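PDB 6T2R: beta-glycosidase from Bacteroides caccae, which probably hydrolyses beta-galactosidic linkages within mucin O-glycans as an endo-acting glycoside hydrolase of family 16. Local coordinates for residues A[105-117]-A[183-195]. Numbering follows the deposited sequence.
With SO4 (sulfate ion), chain B.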
ATOM      1  N   PHE A 105      -8.621   3.669   8.266  1.00 27.82           N
ATOM      2  CA  PHE A 105      -8.223   2.491   9.058  1.00 29.81           C
ATOM      3  C   PHE A 105      -7.632   2.977  10.381  1.00 31.84           C
ATOM      4  O   PHE A 105      -6.698   3.786  10.314  1.00 33.08           O
ATOM      5  CB  PHE A 105      -7.273   1.648   8.226  1.00 27.66           C
ATOM      6  CG  PHE A 105      -7.925   1.181   6.952  1.00 27.48           C
ATOM      7  CD1 PHE A 105      -8.004   2.018   5.852  1.00 27.91           C
ATOM      8  CD2 PHE A 105      -8.479  -0.085   6.864  1.00 31.14           C
ATOM      9  CE1 PHE A 105      -8.642   1.616   4.692  1.00 28.56           C
ATOM     10  CE2 PHE A 105      -9.068  -0.513   5.683  1.00 30.28           C
ATOM     11  CZ  PHE A 105      -9.174   0.355   4.613  1.00 33.22           C
ATOM     12  N   HIS A 106      -8.219   2.553  11.508  1.00 27.25           N
ATOM     13  CA  HIS A 106      -7.759   2.833  12.891  1.00 27.83           C
ATOM     14  C   HIS A 106      -6.936   1.638  13.358  1.00 27.29           C
ATOM     15  O   HIS A 106      -7.508   0.708  13.943  1.00 34.05           O
ATOM     16  CB  HIS A 106      -8.966   3.111  13.812  1.00 28.90           C
ATOM     17  CG  HIS A 106      -9.774   4.281  13.360  1.00 31.29           C
ATOM     18  ND1 HIS A 106     -10.727   4.193  12.318  1.00 34.79           N
ATOM     19  CD2 HIS A 106      -9.756   5.566  13.749  1.00 28.14           C
ATOM     20  CE1 HIS A 106     -11.251   5.381  12.115  1.00 32.66           C
ATOM     21  NE2 HIS A 106     -10.665   6.238  12.965  1.00 31.21           N
ATOM     22  N   GLY A 107      -5.659   1.634  13.013  1.00 27.07           N
ATOM     23  CA  GLY A 107      -4.728   0.540  13.323  1.00 23.78           C
ATOM     24  C   GLY A 107      -5.282  -0.808  12.894  1.00 25.48           C
ATOM     25  O   GLY A 107      -5.834  -0.899  11.803  1.00 27.72           O
ATOM     26  N   GLY A 108      -5.154  -1.818  13.745  1.00 24.43           N
ATOM     27  CA  GLY A 108      -5.503  -3.204  13.414  1.00 24.84           C
ATOM     28  C   GLY A 108      -4.569  -3.788  12.371  1.00 24.07           C
ATOM     29  O   GLY A 108      -3.431  -3.283  12.209  1.00 24.30           O
ATOM     30  N   ARG A 109      -5.044  -4.847  11.711  1.00 26.46           N
ATOM     31  CA  ARG A 109      -4.305  -5.652  10.707  1.00 26.93           C
ATOM     32  C   ARG A 109      -4.904  -5.298   9.356  1.00 25.14           C
ATOM     33  O   ARG A 109      -6.110  -5.427   9.206  1.00 27.13           O
ATOM     34  CB  ARG A 109      -4.441  -7.143  11.038  1.00 28.06           C
ATOM     35  CG  ARG A 109      -4.209  -8.093   9.873  1.00 29.14           C
ATOM     36  CD  ARG A 109      -3.995  -9.537  10.305  1.00 29.76           C
ATOM     37  NE  ARG A 109      -2.825  -9.727  11.142  1.00 28.91           N
ATOM     38  CZ  ARG A 109      -2.461 -10.882  11.683  1.00 30.52           C
ATOM     39  NH1 ARG A 109      -3.181 -11.961  11.464  1.00 31.34           N
ATOM     40  NH2 ARG A 109      -1.377 -10.963  12.434  1.00 27.75           N
ATOM     41  N   ILE A 110      -4.107  -4.787   8.442  1.00 24.13           N
ATOM     42  CA  ILE A 110      -4.543  -4.540   7.044  1.00 22.75           C
ATOM     43  C   ILE A 110      -3.871  -5.587   6.185  1.00 24.88           C
ATOM     44  O   ILE A 110      -2.615  -5.693   6.269  1.00 24.55           O
ATOM     45  CB  ILE A 110      -4.198  -3.108   6.625  1.00 23.88           C
ATOM     46  CG1 ILE A 110      -4.791  -2.106   7.613  1.00 26.62           C
ATOM     47  CG2 ILE A 110      -4.714  -2.858   5.237  1.00 25.09           C
ATOM     48  CD1 ILE A 110      -4.498  -0.661   7.291  1.00 25.39           C
ATOM     49  N   GLU A 111      -4.648  -6.327   5.400  1.00 23.22           N
ATOM     50  CA  GLU A 111      -4.077  -7.366   4.507  1.00 28.45           C
ATOM     51  C   GLU A 111      -4.677  -7.183   3.125  1.00 29.55           C
ATOM     52  O   GLU A 111      -5.896  -6.833   3.009  1.00 28.91           O
ATOM     53  CB  GLU A 111      -4.355  -8.807   4.930  1.00 28.25           C
ATOM     54  CG  GLU A 111      -3.758  -9.198   6.257  1.00 29.33           C
ATOM     55  CD  GLU A 111      -4.163 -10.605   6.696  1.00 31.16           C
ATOM     56  OE1 GLU A 111      -5.215 -11.052   6.278  1.00 29.90           O
ATOM     57  OE2 GLU A 111      -3.409 -11.247   7.449  1.00 34.83           O
ATOM     58  N   VAL A 112      -3.826  -7.372   2.126  1.00 29.09           N
ATOM     59  CA  VAL A 112      -4.238  -7.290   0.700  1.00 27.26           C
ATOM     60  C   VAL A 112      -3.684  -8.524   0.004  1.00 24.28           C
ATOM     61  O   VAL A 112      -2.436  -8.789   0.119  1.00 26.40           O
ATOM     62  CB  VAL A 112      -3.748  -5.979   0.053  1.00 24.98           C
ATOM     63  CG1 VAL A 112      -4.147  -5.883  -1.413  1.00 26.50           C
ATOM     64  CG2 VAL A 112      -4.253  -4.774   0.825  1.00 26.70           C
ATOM     65  N   ARG A 113      -4.539  -9.208  -0.745  1.00 26.24           N
ATOM     66  CA  ARG A 113      -4.122 -10.408  -1.507  1.00 24.79           C
ATOM     67  C   ARG A 113      -4.045 -10.018  -2.987  1.00 25.39           C
ATOM     68  O   ARG A 113      -5.063  -9.529  -3.563  1.00 27.26           O
ATOM     69  CB  ARG A 113      -5.048 -11.588  -1.189  1.00 25.68           C
ATOM     70  CG  ARG A 113      -4.713 -12.822  -2.016  1.00 26.86           C
ATOM     71  CD  ARG A 113      -5.575 -14.015  -1.658  1.00 31.69           C
ATOM     72  NE  ARG A 113      -4.957 -15.265  -2.088  1.00 31.21           N
ATOM     73  CZ  ARG A 113      -5.369 -16.005  -3.123  1.00 32.18           C
ATOM     74  NH1 ARG A 113      -6.373 -15.609  -3.888  1.00 32.39           N
ATOM     75  NH2 ARG A 113      -4.726 -17.109  -3.429  1.00 29.97           N
ATOM     76  N   ALA A 114      -2.879 -10.214  -3.594  1.00 28.45           N
ATOM     77  CA  ALA A 114      -2.554  -9.653  -4.917  1.00 28.40           C
ATOM     78  C   ALA A 114      -1.608 -10.593  -5.629  1.00 31.02           C
ATOM     79  O   ALA A 114      -0.730 -11.213  -4.956  1.00 29.44           O
ATOM     80  CB  ALA A 114      -1.912  -8.288  -4.777  1.00 31.90           C
ATOM     81  N   ARG A 115      -1.752 -10.627  -6.953  1.00 31.28           N
ATOM     82  CA  ARG A 115      -0.837 -11.339  -7.864  1.00 31.29           C
ATOM     83  C   ARG A 115      -0.140 -10.282  -8.721  1.00 30.01           C
ATOM     84  O   ARG A 115      -0.838  -9.439  -9.266  1.00 30.89           O
ATOM     85  CB  ARG A 115      -1.623 -12.384  -8.657  1.00 32.31           C
ATOM     86  CG  ARG A 115      -0.770 -13.130  -9.680  1.00 38.95           C
ATOM     87  CD  ARG A 115      -1.329 -14.485 -10.109  1.00 37.55           C
ATOM     88  NE  ARG A 115      -2.600 -14.269 -10.751  1.00 39.63           N
ATOM     89  CZ  ARG A 115      -3.584 -15.157 -10.867  1.00 38.76           C
ATOM     90  NH1 ARG A 115      -3.483 -16.369 -10.363  1.00 40.86           N
ATOM     91  NH2 ARG A 115      -4.711 -14.803 -11.442  1.00 36.27           N
ATOM     92  N   LEU A 116       1.187 -10.347  -8.825  1.00 30.33           N
ATOM     93  CA  LEU A 116       2.031  -9.358  -9.546  1.00 32.25           C
ATOM     94  C   LEU A 116       2.588 -10.007 -10.804  1.00 32.78           C
ATOM     95  O   LEU A 116       2.625 -11.247 -10.821  1.00 31.86           O
ATOM     96  CB  LEU A 116       3.167  -8.901  -8.620  1.00 29.92           C
ATOM     97  CG  LEU A 116       2.719  -8.351  -7.266  1.00 29.89           C
ATOM     98  CD1 LEU A 116       3.888  -7.831  -6.453  1.00 29.38           C
ATOM     99  CD2 LEU A 116       1.673  -7.247  -7.436  1.00 30.56           C
ATOM    100  N   HIS A 117       3.073  -9.167 -11.730  1.00 32.95           N
ATOM    101  CA  HIS A 117       3.670  -9.540 -13.042  1.00 30.28           C
ATOM    102  C   HIS A 117       4.960  -8.738 -13.270  1.00 31.82           C
ATOM    103  O   HIS A 117       4.889  -7.514 -13.237  1.00 31.24           O
ATOM    104  CB  HIS A 117       2.637  -9.354 -14.164  1.00 30.09           C
ATOM    105  CG  HIS A 117       1.392 -10.149 -13.946  1.00 29.67           C
ATOM    106  ND1 HIS A 117       1.248 -11.446 -14.426  1.00 30.08           N
ATOM    107  CD2 HIS A 117       0.268  -9.868 -13.251  1.00 28.30           C
ATOM    108  CE1 HIS A 117       0.092 -11.935 -14.017  1.00 31.65           C
ATOM    109  NE2 HIS A 117      -0.543 -10.979 -13.296  1.00 30.87           N
ATOM    110  N   ASN A 183       6.210 -15.792  -3.733  1.00 33.78           N
ATOM    111  CA  ASN A 183       5.922 -16.649  -4.907  1.00 34.47           C
ATOM    112  C   ASN A 183       5.506 -15.703  -6.017  1.00 29.42           C
ATOM    113  O   ASN A 183       4.360 -15.296  -6.064  1.00 32.57           O
ATOM    114  CB  ASN A 183       4.847 -17.685  -4.573  1.00 38.04           C
ATOM    115  CG  ASN A 183       5.213 -18.493  -3.355  1.00 40.78           C
ATOM    116  OD1 ASN A 183       4.492 -18.490  -2.365  1.00 41.83           O
ATOM    117  ND2 ASN A 183       6.371 -19.124  -3.395  1.00 43.16           N
ATOM    118  N   PRO A 184       6.429 -15.273  -6.897  1.00 29.75           N
ATOM    119  CA  PRO A 184       6.192 -14.118  -7.768  1.00 32.52           C
ATOM    120  C   PRO A 184       5.089 -14.315  -8.818  1.00 34.93           C
ATOM    121  O   PRO A 184       4.519 -13.322  -9.279  1.00 35.18           O
ATOM    122  CB  PRO A 184       7.568 -13.852  -8.427  1.00 31.90           C
ATOM    123  CG  PRO A 184       8.285 -15.179  -8.361  1.00 32.19           C
ATOM    124  CD  PRO A 184       7.751 -15.882  -7.114  1.00 33.07           C
ATOM    125  N   GLU A 185       4.799 -15.573  -9.166  1.00 38.25           N
ATOM    126  CA  GLU A 185       3.780 -15.917 -10.193  1.00 41.25           C
ATOM    127  C   GLU A 185       2.437 -16.189  -9.486  1.00 36.64           C
ATOM    128  O   GLU A 185       1.443 -16.298 -10.188  1.00 34.41           O
ATOM    129  CB  GLU A 185       4.269 -17.075 -11.092  1.00 44.30           C
ATOM    130  CG  GLU A 185       5.613 -16.843 -11.842  1.00 48.59           C
ATOM    131  CD  GLU A 185       5.997 -15.461 -12.420  1.00 59.65           C
ATOM    132  OE1 GLU A 185       5.144 -14.745 -13.006  1.00 58.76           O
ATOM    133  OE2 GLU A 185       7.190 -15.079 -12.312  1.00 64.48           O
ATOM    134  N   ASP A 186       2.386 -16.225  -8.155  1.00 31.68           N
ATOM    135  CA  ASP A 186       1.142 -16.545  -7.394  1.00 34.29           C
ATOM    136  C   ASP A 186       0.562 -15.320  -6.673  1.00 29.90           C
ATOM    137  O   ASP A 186       1.239 -14.276  -6.550  1.00 28.67           O
ATOM    138  CB  ASP A 186       1.398 -17.629  -6.331  1.00 39.40           C
ATOM    139  CG  ASP A 186       1.900 -18.948  -6.905  1.00 39.59           C
ATOM    140  OD1 ASP A 186       1.781 -19.120  -8.102  1.00 43.67           O
ATOM    141  OD2 ASP A 186       2.424 -19.771  -6.148  1.00 44.35           O
ATOM    142  N   PHE A 187      -0.646 -15.481  -6.147  1.00 30.38           N
ATOM    143  CA  PHE A 187      -1.207 -14.549  -5.151  1.00 33.05           C
ATOM    144  C   PHE A 187      -0.365 -14.662  -3.876  1.00 35.60           C
ATOM    145  O   PHE A 187       0.067 -15.766  -3.493  1.00 38.10           O
ATOM    146  CB  PHE A 187      -2.676 -14.833  -4.837  1.00 31.68           C
ATOM    147  CG  PHE A 187      -3.634 -14.365  -5.904  1.00 35.71           C
ATOM    148  CD1 PHE A 187      -4.063 -13.040  -5.938  1.00 33.31           C
ATOM    149  CD2 PHE A 187      -4.140 -15.248  -6.846  1.00 29.85           C
ATOM    150  CE1 PHE A 187      -4.924 -12.596  -6.928  1.00 34.45           C
ATOM    151  CE2 PHE A 187      -5.020 -14.800  -7.813  1.00 30.54           C
ATOM    152  CZ  PHE A 187      -5.391 -13.477  -7.875  1.00 30.75           C
ATOM    153  N   ASN A 188      -0.138 -13.528  -3.226  1.00 31.18           N
ATOM    154  CA  ASN A 188       0.522 -13.484  -1.908  1.00 28.42           C
ATOM    155  C   ASN A 188      -0.315 -12.537  -1.067  1.00 29.40           C
ATOM    156  O   ASN A 188      -0.980 -11.648  -1.644  1.00 28.68           O
ATOM    157  CB  ASN A 188       1.960 -13.037  -2.058  1.00 28.70           C
ATOM    158  CG  ASN A 188       2.790 -13.958  -2.929  1.00 29.18           C
ATOM    159  OD1 ASN A 188       3.375 -14.898  -2.424  1.00 30.68           O
ATOM    160  ND2 ASN A 188       2.919 -13.653  -4.218  1.00 29.88           N
ATOM    161  N   VAL A 189      -0.270 -12.697   0.241  1.00 26.88           N
ATOM    162  CA  VAL A 189      -1.009 -11.813   1.189  1.00 28.52           C
ATOM    163  C   VAL A 189      -0.013 -10.878   1.895  1.00 28.78           C
ATOM    164  O   VAL A 189       0.770 -11.374   2.720  1.00 30.08           O
ATOM    165  CB  VAL A 189      -1.806 -12.640   2.205  1.00 28.98           C
ATOM    166  CG1 VAL A 189      -2.606 -11.728   3.141  1.00 30.79           C
ATOM    167  CG2 VAL A 189      -2.726 -13.634   1.490  1.00 30.62           C
ATOM    168  N   TYR A 190      -0.081  -9.580   1.596  1.00 26.63           N
ATOM    169  CA  TYR A 190       0.750  -8.514   2.208  1.00 25.67           C
ATOM    170  C   TYR A 190      -0.009  -7.913   3.380  1.00 25.45           C
ATOM    171  O   TYR A 190      -1.183  -7.517   3.197  1.00 26.24           O
ATOM    172  CB  TYR A 190       1.165  -7.514   1.124  1.00 25.25           C
ATOM    173  CG  TYR A 190       1.823  -8.192  -0.058  1.00 26.02           C
ATOM    174  CD1 TYR A 190       3.150  -8.570  -0.004  1.00 24.31           C
ATOM    175  CD2 TYR A 190       1.097  -8.537  -1.192  1.00 25.25           C
ATOM    176  CE1 TYR A 190       3.757  -9.223  -1.060  1.00 24.13           C
ATOM    177  CE2 TYR A 190       1.683  -9.190  -2.263  1.00 22.89           C
ATOM    178  CZ  TYR A 190       3.023  -9.521  -2.197  1.00 25.51           C
ATOM    179  OH  TYR A 190       3.628 -10.152  -3.248  1.00 24.49           O
ATOM    180  N   GLY A 191       0.632  -7.877   4.550  1.00 23.92           N
ATOM    181  CA  GLY A 191      -0.007  -7.433   5.801  1.00 23.76           C
ATOM    182  C   GLY A 191       0.903  -6.599   6.703  1.00 22.75           C
ATOM    183  O   GLY A 191       2.156  -6.730   6.641  1.00 20.91           O
ATOM    184  N   VAL A 192       0.291  -5.698   7.465  1.00 21.84           N
ATOM    185  CA  VAL A 192       0.931  -4.950   8.572  1.00 22.15           C
ATOM    186  C   VAL A 192      -0.054  -4.984   9.737  1.00 24.36           C
ATOM    187  O   VAL A 192      -1.287  -4.901   9.454  1.00 23.73           O
ATOM    188  CB  VAL A 192       1.314  -3.520   8.157  1.00 24.86           C
ATOM    189  CG1 VAL A 192       0.086  -2.611   7.915  1.00 23.27           C
ATOM    190  CG2 VAL A 192       2.291  -2.906   9.169  1.00 27.33           C
ATOM    191  N   ASP A 193       0.466  -5.138  10.949  1.00 23.13           N
ATOM    192  CA  ASP A 193      -0.296  -5.020  12.216  1.00 25.44           C
ATOM    193  C   ASP A 193       0.162  -3.748  12.929  1.00 25.53           C
ATOM    194  O   ASP A 193       1.435  -3.550  13.078  1.00 26.92           O
ATOM    195  CB  ASP A 193      -0.069  -6.239  13.112  1.00 27.48           C
ATOM    196  CG  ASP A 193      -0.495  -7.572  12.505  1.00 29.44           C
ATOM    197  OD1 ASP A 193      -1.244  -7.563  11.471  1.00 26.86           O
ATOM    198  OD2 ASP A 193      -0.076  -8.620  13.066  1.00 26.92           O
ATOM    199  N   PHE A 194      -0.804  -2.895  13.304  1.00 24.65           N
ATOM    200  CA  PHE A 194      -0.584  -1.657  14.092  1.00 23.21           C
ATOM    201  C   PHE A 194      -0.811  -1.954  15.574  1.00 26.89           C
ATOM    202  O   PHE A 194      -1.925  -2.387  15.935  1.00 28.42           O
ATOM    203  CB  PHE A 194      -1.542  -0.551  13.674  1.00 22.77           C
ATOM    204  CG  PHE A 194      -1.280   0.055  12.315  1.00 24.16           C
ATOM    205  CD1 PHE A 194      -1.692  -0.590  11.152  1.00 22.85           C
ATOM    206  CD2 PHE A 194      -0.661   1.286  12.198  1.00 23.07           C
ATOM    207  CE1 PHE A 194      -1.485  -0.027   9.906  1.00 23.68           C
ATOM    208  CE2 PHE A 194      -0.473   1.855  10.948  1.00 24.15           C
ATOM    209  CZ  PHE A 194      -0.875   1.198   9.808  1.00 24.71           C
ATOM    210  N   TRP A 195       0.224  -1.753  16.392  1.00 26.93           N
ATOM    211  CA  TRP A 195       0.134  -1.769  17.874  1.00 25.93           C
ATOM    212  C   TRP A 195       0.669  -0.451  18.422  1.00 27.60           C
ATOM    213  O   TRP A 195       1.427   0.252  17.736  1.00 28.32           O
ATOM    214  CB  TRP A 195       0.891  -2.960  18.465  1.00 24.91           C
ATOM    215  CG  TRP A 195       0.530  -4.294  17.871  1.00 26.55           C
ATOM    216  CD1 TRP A 195       1.315  -5.077  17.072  1.00 23.33           C
ATOM    217  CD2 TRP A 195      -0.702  -5.018  18.049  1.00 21.82           C
ATOM    218  NE1 TRP A 195       0.676  -6.246  16.771  1.00 24.00           N
ATOM    219  CE2 TRP A 195      -0.566  -6.237  17.355  1.00 24.15           C
ATOM    220  CE3 TRP A 195      -1.861  -4.785  18.775  1.00 22.00           C
ATOM    221  CZ2 TRP A 195      -1.564  -7.206  17.342  1.00 24.31           C
ATOM    222  CZ3 TRP A 195      -2.854  -5.741  18.755  1.00 24.16           C
ATOM    223  CH2 TRP A 195      -2.705  -6.931  18.050  1.00 23.25           C
TER
HETATM  224  S   SO4 B 301     -11.689   0.440  11.879  1.00 46.33           S
HETATM  225  O1  SO4 B 301     -10.323   0.615  11.392  1.00 43.81           O
HETATM  226  O2  SO4 B 301     -12.517  -0.114  10.821  1.00 48.88           O
HETATM  227  O3  SO4 B 301     -12.206   1.715  12.262  1.00 40.31           O
HETATM  228  O4  SO4 B 301     -11.685  -0.479  12.991  1.00 39.74           O
HETATM  229  O   HOH W   1       1.947 -11.049  -5.034  1.00 22.62           O
HETATM  230  O   HOH W   2       2.557 -12.513  -7.553  1.00 24.01           O
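Phe187 inserts its ring between the side chains of Arg113 and Arg115 where strands 108-116 and 187-195 pair antiparallel in the beta-sandwich (jelly roll) of this family 16 glycosidase. Its CB lies 3.4 Å from Arg113 CZ, over the centre of that guanidinium. With chi1 at -76°, CG stands anti to the carbonyl carbon, which carries the ring in between the two arginines. Ring and Arg113 guanidinium are 19° from parallel, NH1 lying over the face but offset toward the rim. CD1 and CE1 run past the backbone of Ala114 and Arg115, while Arg115 CB sits over the opposite face in a CH-pi contact, 3.7 Å from the ring centroid. CD2 lies between Arg113 NH1 and Arg115 NH1, CE2 over the centre of the Arg115 guanidinium, and Phe187 CZ at the tip meets Arg115 CZ and NH2 about equally. Salt bridges to Asp256 and Glu254 anchor Arg113 and Arg115, respectively.

On the sheet face carrying these three residues, Arg109 grips Asp193 side-on: NE reaches OD1 at 2.7 Å and NH2 reaches OD2 at 2.8 Å, the bend at chi3 (-62°) bringing guanidinium and carboxylate alongside, nearly coplanar.

Paired backbone bonds join Ile110 with Val192, Val112 with Tyr190 and Ala114 with Asn188. On the sheet's other face, Ile110 CD1 packs 4.0 Å from Phe194 CE1. One water donates to Ala114 O at 2.7 Å, accepts from Asn188 ND2 and also bonds Tyr190 OH at 2.6 Å.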